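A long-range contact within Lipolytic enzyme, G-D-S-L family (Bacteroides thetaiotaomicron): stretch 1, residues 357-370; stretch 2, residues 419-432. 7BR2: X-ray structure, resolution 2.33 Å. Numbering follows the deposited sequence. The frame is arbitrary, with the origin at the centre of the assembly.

Stretch 1 357-370: EYRWELERTFREYA
Stretch 2, residues 419-432: IRDAREQEMDVLIS

Both stretches are helical throughout, with phi/psi near -62/-41 and unbroken i to i+4 backbone hydrogen bonds, and each helix runs on beyond its stretch at both ends. They lie nearly antiparallel: the N-to-C directions differ by 161° and the axes approach to 9.2 Å. Arg359 CA lies 5.4 Å from Met427 CA, while Phe366 CA and Arg420 CA are 8.0 Å apart, so the backbones are closer at the Arg359 end. No direct hydrogen bond joins the helices; packing, which buries 699 Å², and one water hold them together.

Along stretch 2, Arg420 (chi1 m, chi2 t, chi3 m) leaves its backbone sideways, but its long chain comes back to Tyr369 (chi1 t, chi2 81°). Its CD stands 4.0 Å from the centroid of the Tyr369 ring, over the face, a CH-pi contact suited to a methylene polarised by the nearby guanidinium. Tyr369 OH lies over a face of that guanidinium, 3.6 Å from Arg420 CZ.

Phe366 (chi1 m, chi2 83°) fills a hole formed by Arg420, Arg423, Glu424 and Met427. Its ring edge meets backbone, with Phe366 CZ 3.3 Å from Arg420 O and 3.6 Å from Glu424 N, two atoms already paired in their own helix, so a flat apolar ring can rest there without stranding a polar group.

Arg423 (m, m, chi3 -93°, chi4 170°) points toward stretch 1. Leu362 CD2 lies over one face of its guanidinium, 3.5 Å from Arg423 CZ; that face is poor in hydrogen-bonding capacity and tolerates a methyl. The in-plane donors remain free for polar partners: Arg423 NH1 forms a salt bridge with Glu426 OE1 at 3.0 Å, and Arg423 NE donates to a water at 2.7 Å. The same water donates to Thr365 OG1 at 2.6 Å, while Thr365 OG1 (chi1 p) itself donates to Leu362 O at 2.7 Å.

Met427 (m, t, m) is a knob among Arg359, Leu362, Glu363 and Phe366. Its slender, flexible thioether suits the close backbone approach: Met427 SD lies 3.6 Å from Glu363 N, Met427 CG 3.5 Å from Leu362 CB, and Met427 CE 4.0 Å from Phe366 CE1. Leu362 (m, t) answers as a knob among Arg423, Glu426, Met427 and Leu430.

Leu430 (m, t) brings its CD1 3.8 Å from both Leu362 CD1 and Tyr358 CB, and 3.4 Å from Arg359 N. Finally, Ile431 CG1 packs 3.7 Å from Arg359 CD, using the aliphatic part of an arginine whose NH1 is salt-bridged to Glu363 OE1 at 3.0 Å.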

# COMPACT_ATOMS: atom_id res chain seq x y z
N GLU A 357 5.46 10.01 -1.35
CA GLU A 357 4.24 10.66 -0.84
C GLU A 357 3.88 11.91 -1.66
O GLU A 357 2.70 12.12 -1.99
CB GLU A 357 4.43 10.97 0.64
CG GLU A 357 3.39 11.90 1.27
CD GLU A 357 2.02 11.28 1.43
OE1 GLU A 357 1.90 10.03 1.40
OE2 GLU A 357 1.04 12.06 1.59
N TYR A 358 4.87 12.74 -2.01
CA TYR A 358 4.63 13.85 -2.94
C TYR A 358 3.97 13.35 -4.22
O TYR A 358 2.98 13.93 -4.72
CB TYR A 358 5.94 14.54 -3.31
CG TYR A 358 6.56 15.47 -2.29
CD1 TYR A 358 5.81 16.48 -1.69
CD2 TYR A 358 7.90 15.36 -1.94
CE1 TYR A 358 6.38 17.34 -0.78
CE2 TYR A 358 8.47 16.23 -1.01
CZ TYR A 358 7.70 17.21 -0.44
OH TYR A 358 8.24 18.07 0.49
N ARG A 359 4.53 12.27 -4.78
CA ARG A 359 3.99 11.65 -5.99
C ARG A 359 2.55 11.20 -5.78
O ARG A 359 1.67 11.47 -6.62
CB ARG A 359 4.87 10.47 -6.40
CG ARG A 359 4.35 9.67 -7.58
CD ARG A 359 4.72 8.19 -7.46
NE ARG A 359 4.12 7.55 -6.29
CZ ARG A 359 2.85 7.15 -6.21
NH1 ARG A 359 2.04 7.34 -7.24
NH2 ARG A 359 2.39 6.56 -5.10
N TRP A 360 2.28 10.53 -4.66
CA TRP A 360 0.94 10.05 -4.37
C TRP A 360 -0.06 11.21 -4.35
O TRP A 360 -1.18 11.08 -4.87
CB TRP A 360 0.93 9.28 -3.05
CG TRP A 360 -0.43 8.88 -2.57
CD1 TRP A 360 -1.11 7.74 -2.87
CD2 TRP A 360 -1.28 9.66 -1.72
NE1 TRP A 360 -2.33 7.74 -2.24
CE2 TRP A 360 -2.47 8.91 -1.54
CE3 TRP A 360 -1.17 10.90 -1.09
CZ2 TRP A 360 -3.54 9.38 -0.75
CZ3 TRP A 360 -2.23 11.36 -0.31
CH2 TRP A 360 -3.39 10.60 -0.15
N GLU A 361 0.34 12.36 -3.80
CA GLU A 361 -0.56 13.53 -3.77
C GLU A 361 -0.88 14.03 -5.17
O GLU A 361 -2.05 14.32 -5.50
CB GLU A 361 0.06 14.66 -2.95
CG GLU A 361 -0.11 14.51 -1.44
CD GLU A 361 0.77 15.45 -0.63
OE1 GLU A 361 1.05 16.58 -1.12
OE2 GLU A 361 1.21 15.05 0.48
N LEU A 362 0.15 14.15 -6.01
CA LEU A 362 -0.09 14.54 -7.40
C LEU A 362 -1.07 13.57 -8.07
O LEU A 362 -2.06 13.98 -8.71
CB LEU A 362 1.24 14.57 -8.16
CG LEU A 362 2.09 15.81 -7.90
CD1 LEU A 362 3.54 15.63 -8.44
CD2 LEU A 362 1.44 17.04 -8.50
N GLU A 363 -0.84 12.27 -7.88
CA GLU A 363 -1.74 11.29 -8.47
C GLU A 363 -3.17 11.47 -7.97
O GLU A 363 -4.13 11.33 -8.73
CB GLU A 363 -1.25 9.87 -8.20
CG GLU A 363 -1.99 8.81 -9.01
CD GLU A 363 -1.53 7.38 -8.72
OE1 GLU A 363 -0.93 7.14 -7.64
OE2 GLU A 363 -1.78 6.50 -9.59
N ARG A 364 -3.33 11.84 -6.69
CA ARG A 364 -4.68 12.08 -6.18
C ARG A 364 -5.36 13.21 -6.93
O ARG A 364 -6.58 13.17 -7.16
CB ARG A 364 -4.66 12.40 -4.69
CG ARG A 364 -4.54 11.16 -3.77
CD ARG A 364 -5.76 11.00 -2.86
NE ARG A 364 -7.01 10.86 -3.60
CZ ARG A 364 -7.88 11.84 -3.79
NH1 ARG A 364 -8.99 11.61 -4.47
NH2 ARG A 364 -7.64 13.04 -3.30
N THR A 365 -4.60 14.24 -7.33
CA THR A 365 -5.27 15.29 -8.11
C THR A 365 -5.78 14.72 -9.43
O THR A 365 -6.89 15.06 -9.88
CB THR A 365 -4.36 16.50 -8.37
OG1 THR A 365 -3.38 16.20 -9.37
CG2 THR A 365 -3.67 16.94 -7.09
N PHE A 366 -5.02 13.79 -10.02
CA PHE A 366 -5.55 13.12 -11.21
C PHE A 366 -6.81 12.30 -10.90
O PHE A 366 -7.71 12.20 -11.75
CB PHE A 366 -4.48 12.23 -11.86
CG PHE A 366 -3.50 12.99 -12.72
CD1 PHE A 366 -2.41 13.63 -12.16
CD2 PHE A 366 -3.67 13.03 -14.10
CE1 PHE A 366 -1.49 14.33 -12.96
CE2 PHE A 366 -2.76 13.73 -14.91
CZ PHE A 366 -1.67 14.38 -14.32
N ARG A 367 -6.90 11.75 -9.69
CA ARG A 367 -8.10 10.98 -9.32
C ARG A 367 -9.32 11.89 -9.15
O ARG A 367 -10.45 11.50 -9.48
CB ARG A 367 -7.87 10.20 -8.01
CG ARG A 367 -6.79 9.11 -8.05
CD ARG A 367 -6.74 8.42 -9.38
NE ARG A 367 -7.88 7.55 -9.59
CZ ARG A 367 -8.32 7.17 -10.78
NH1 ARG A 367 -9.38 6.37 -10.87
NH2 ARG A 367 -7.69 7.59 -11.87
N GLU A 368 -9.11 13.10 -8.63
CA GLU A 368 -10.20 14.08 -8.56
C GLU A 368 -10.67 14.45 -9.97
O GLU A 368 -11.88 14.56 -10.24
CB GLU A 368 -9.74 15.33 -7.80
CG GLU A 368 -9.35 15.10 -6.34
CD GLU A 368 -10.56 14.95 -5.43
OE1 GLU A 368 -11.65 15.43 -5.79
OE2 GLU A 368 -10.45 14.32 -4.35
N TYR A 369 -9.73 14.62 -10.89
CA TYR A 369 -10.13 14.89 -12.26
C TYR A 369 -10.95 13.73 -12.82
O TYR A 369 -11.99 13.94 -13.46
CB TYR A 369 -8.90 15.19 -13.12
CG TYR A 369 -9.12 15.06 -14.61
CD1 TYR A 369 -9.71 16.10 -15.35
CD2 TYR A 369 -8.69 13.92 -15.29
CE1 TYR A 369 -9.90 15.98 -16.73
CE2 TYR A 369 -8.87 13.80 -16.66
CZ TYR A 369 -9.48 14.83 -17.38
OH TYR A 369 -9.64 14.70 -18.74
N ALA A 370 -10.53 12.49 -12.54
CA ALA A 370 -11.27 11.32 -13.00
C ALA A 370 -12.69 11.29 -12.43
O ALA A 370 -13.62 10.85 -13.11
CB ALA A 370 -10.52 10.03 -12.65
N ILE A 419 -1.79 20.92 -19.02
CA ILE A 419 -1.58 20.83 -17.58
C ILE A 419 -1.50 19.36 -17.13
O ILE A 419 -0.64 19.00 -16.31
CB ILE A 419 -2.69 21.59 -16.84
CG1 ILE A 419 -2.43 23.10 -16.99
CG2 ILE A 419 -2.73 21.18 -15.37
CD1 ILE A 419 -3.55 23.96 -16.46
N ARG A 420 -2.37 18.50 -17.65
CA ARG A 420 -2.25 17.08 -17.33
C ARG A 420 -0.88 16.56 -17.74
O ARG A 420 -0.25 15.80 -16.99
CB ARG A 420 -3.37 16.28 -18.00
CG ARG A 420 -4.76 16.62 -17.45
CD ARG A 420 -5.82 15.58 -17.82
NE ARG A 420 -5.98 15.39 -19.26
CZ ARG A 420 -6.65 16.21 -20.08
NH1 ARG A 420 -7.23 17.32 -19.60
NH2 ARG A 420 -6.73 15.93 -21.37
N ASP A 421 -0.38 16.99 -18.90
CA ASP A 421 0.95 16.60 -19.34
C ASP A 421 2.01 17.08 -18.35
O ASP A 421 2.87 16.31 -17.94
CB ASP A 421 1.26 17.14 -20.74
CG ASP A 421 0.52 16.40 -21.85
OD1 ASP A 421 0.00 15.28 -21.61
OD2 ASP A 421 0.45 16.96 -22.97
N ALA A 422 1.96 18.36 -17.97
CA ALA A 422 2.98 18.89 -17.07
C ALA A 422 2.96 18.19 -15.71
O ALA A 422 4.02 17.92 -15.13
CB ALA A 422 2.81 20.39 -16.91
N ARG A 423 1.77 17.92 -15.17
CA ARG A 423 1.66 17.32 -13.83
C ARG A 423 2.08 15.86 -13.86
O ARG A 423 2.70 15.38 -12.90
CB ARG A 423 0.23 17.47 -13.32
CG ARG A 423 -0.25 18.91 -13.24
CD ARG A 423 0.47 19.69 -12.13
NE ARG A 423 -0.30 19.62 -10.89
CZ ARG A 423 0.12 20.02 -9.69
NH1 ARG A 423 1.34 20.52 -9.52
NH2 ARG A 423 -0.70 19.92 -8.66
N GLU A 424 1.79 15.16 -14.96
CA GLU A 424 2.34 13.83 -15.18
C GLU A 424 3.86 13.88 -15.25
O GLU A 424 4.55 13.01 -14.73
CB GLU A 424 1.79 13.25 -16.48
CG GLU A 424 0.73 12.18 -16.31
CD GLU A 424 0.05 11.89 -17.63
OE1 GLU A 424 -1.20 11.80 -17.65
OE2 GLU A 424 0.76 11.79 -18.64
N GLN A 425 4.39 14.90 -15.92
CA GLN A 425 5.83 15.07 -15.99
C GLN A 425 6.41 15.27 -14.60
O GLN A 425 7.52 14.82 -14.30
CB GLN A 425 6.16 16.25 -16.89
CG GLN A 425 7.57 16.29 -17.37
CD GLN A 425 7.76 17.35 -18.44
OE1 GLN A 425 6.78 17.93 -18.94
NE2 GLN A 425 9.01 17.61 -18.81
N GLU A 426 5.67 15.96 -13.74
CA GLU A 426 6.09 16.14 -12.35
C GLU A 426 6.14 14.80 -11.60
O GLU A 426 7.10 14.50 -10.87
CB GLU A 426 5.13 17.11 -11.65
CG GLU A 426 5.44 18.56 -11.90
CD GLU A 426 4.56 19.46 -11.04
OE1 GLU A 426 3.54 20.01 -11.52
OE2 GLU A 426 4.91 19.62 -9.86
N MET A 427 5.09 14.00 -11.75
CA MET A 427 5.12 12.68 -11.15
C MET A 427 6.34 11.90 -11.65
O MET A 427 7.01 11.21 -10.87
CB MET A 427 3.82 11.93 -11.44
CG MET A 427 2.65 12.50 -10.67
SD MET A 427 1.21 11.40 -10.71
CE MET A 427 0.89 11.21 -12.46
N ASP A 428 6.64 12.01 -12.95
CA ASP A 428 7.80 11.32 -13.51
C ASP A 428 9.11 11.88 -12.96
O ASP A 428 10.08 11.13 -12.80
CB ASP A 428 7.79 11.41 -15.03
CG ASP A 428 6.80 10.45 -15.67
OD1 ASP A 428 6.49 9.40 -15.06
OD2 ASP A 428 6.31 10.77 -16.77
N VAL A 429 9.16 13.18 -12.67
CA VAL A 429 10.34 13.74 -12.01
C VAL A 429 10.58 13.02 -10.70
O VAL A 429 11.70 12.60 -10.39
CB VAL A 429 10.17 15.25 -11.78
CG1 VAL A 429 11.10 15.70 -10.65
CG2 VAL A 429 10.45 16.01 -13.04
N LEU A 430 9.52 12.86 -9.92
CA LEU A 430 9.65 12.22 -8.61
C LEU A 430 10.02 10.75 -8.74
O LEU A 430 10.89 10.26 -8.00
CB LEU A 430 8.34 12.37 -7.83
CG LEU A 430 7.97 13.81 -7.51
CD1 LEU A 430 6.54 13.88 -7.00
CD2 LEU A 430 8.94 14.37 -6.48
N ILE A 431 9.38 10.04 -9.67
CA ILE A 431 9.66 8.62 -9.86
C ILE A 431 11.09 8.41 -10.33
O ILE A 431 11.77 7.46 -9.90
CB ILE A 431 8.62 8.02 -10.83
CG1 ILE A 431 7.21 8.16 -10.23
CG2 ILE A 431 8.92 6.54 -11.11
CD1 ILE A 431 6.06 7.97 -11.22
N SER A 432 11.57 9.25 -11.25
CA SER A 432 12.95 9.15 -11.70
C SER A 432 13.91 9.43 -10.55
O SER A 432 14.93 8.75 -10.42
CB SER A 432 13.24 10.11 -12.86
OG SER A 432 12.47 9.74 -13.98
O HOH W 1 -2.76 18.47 -10.50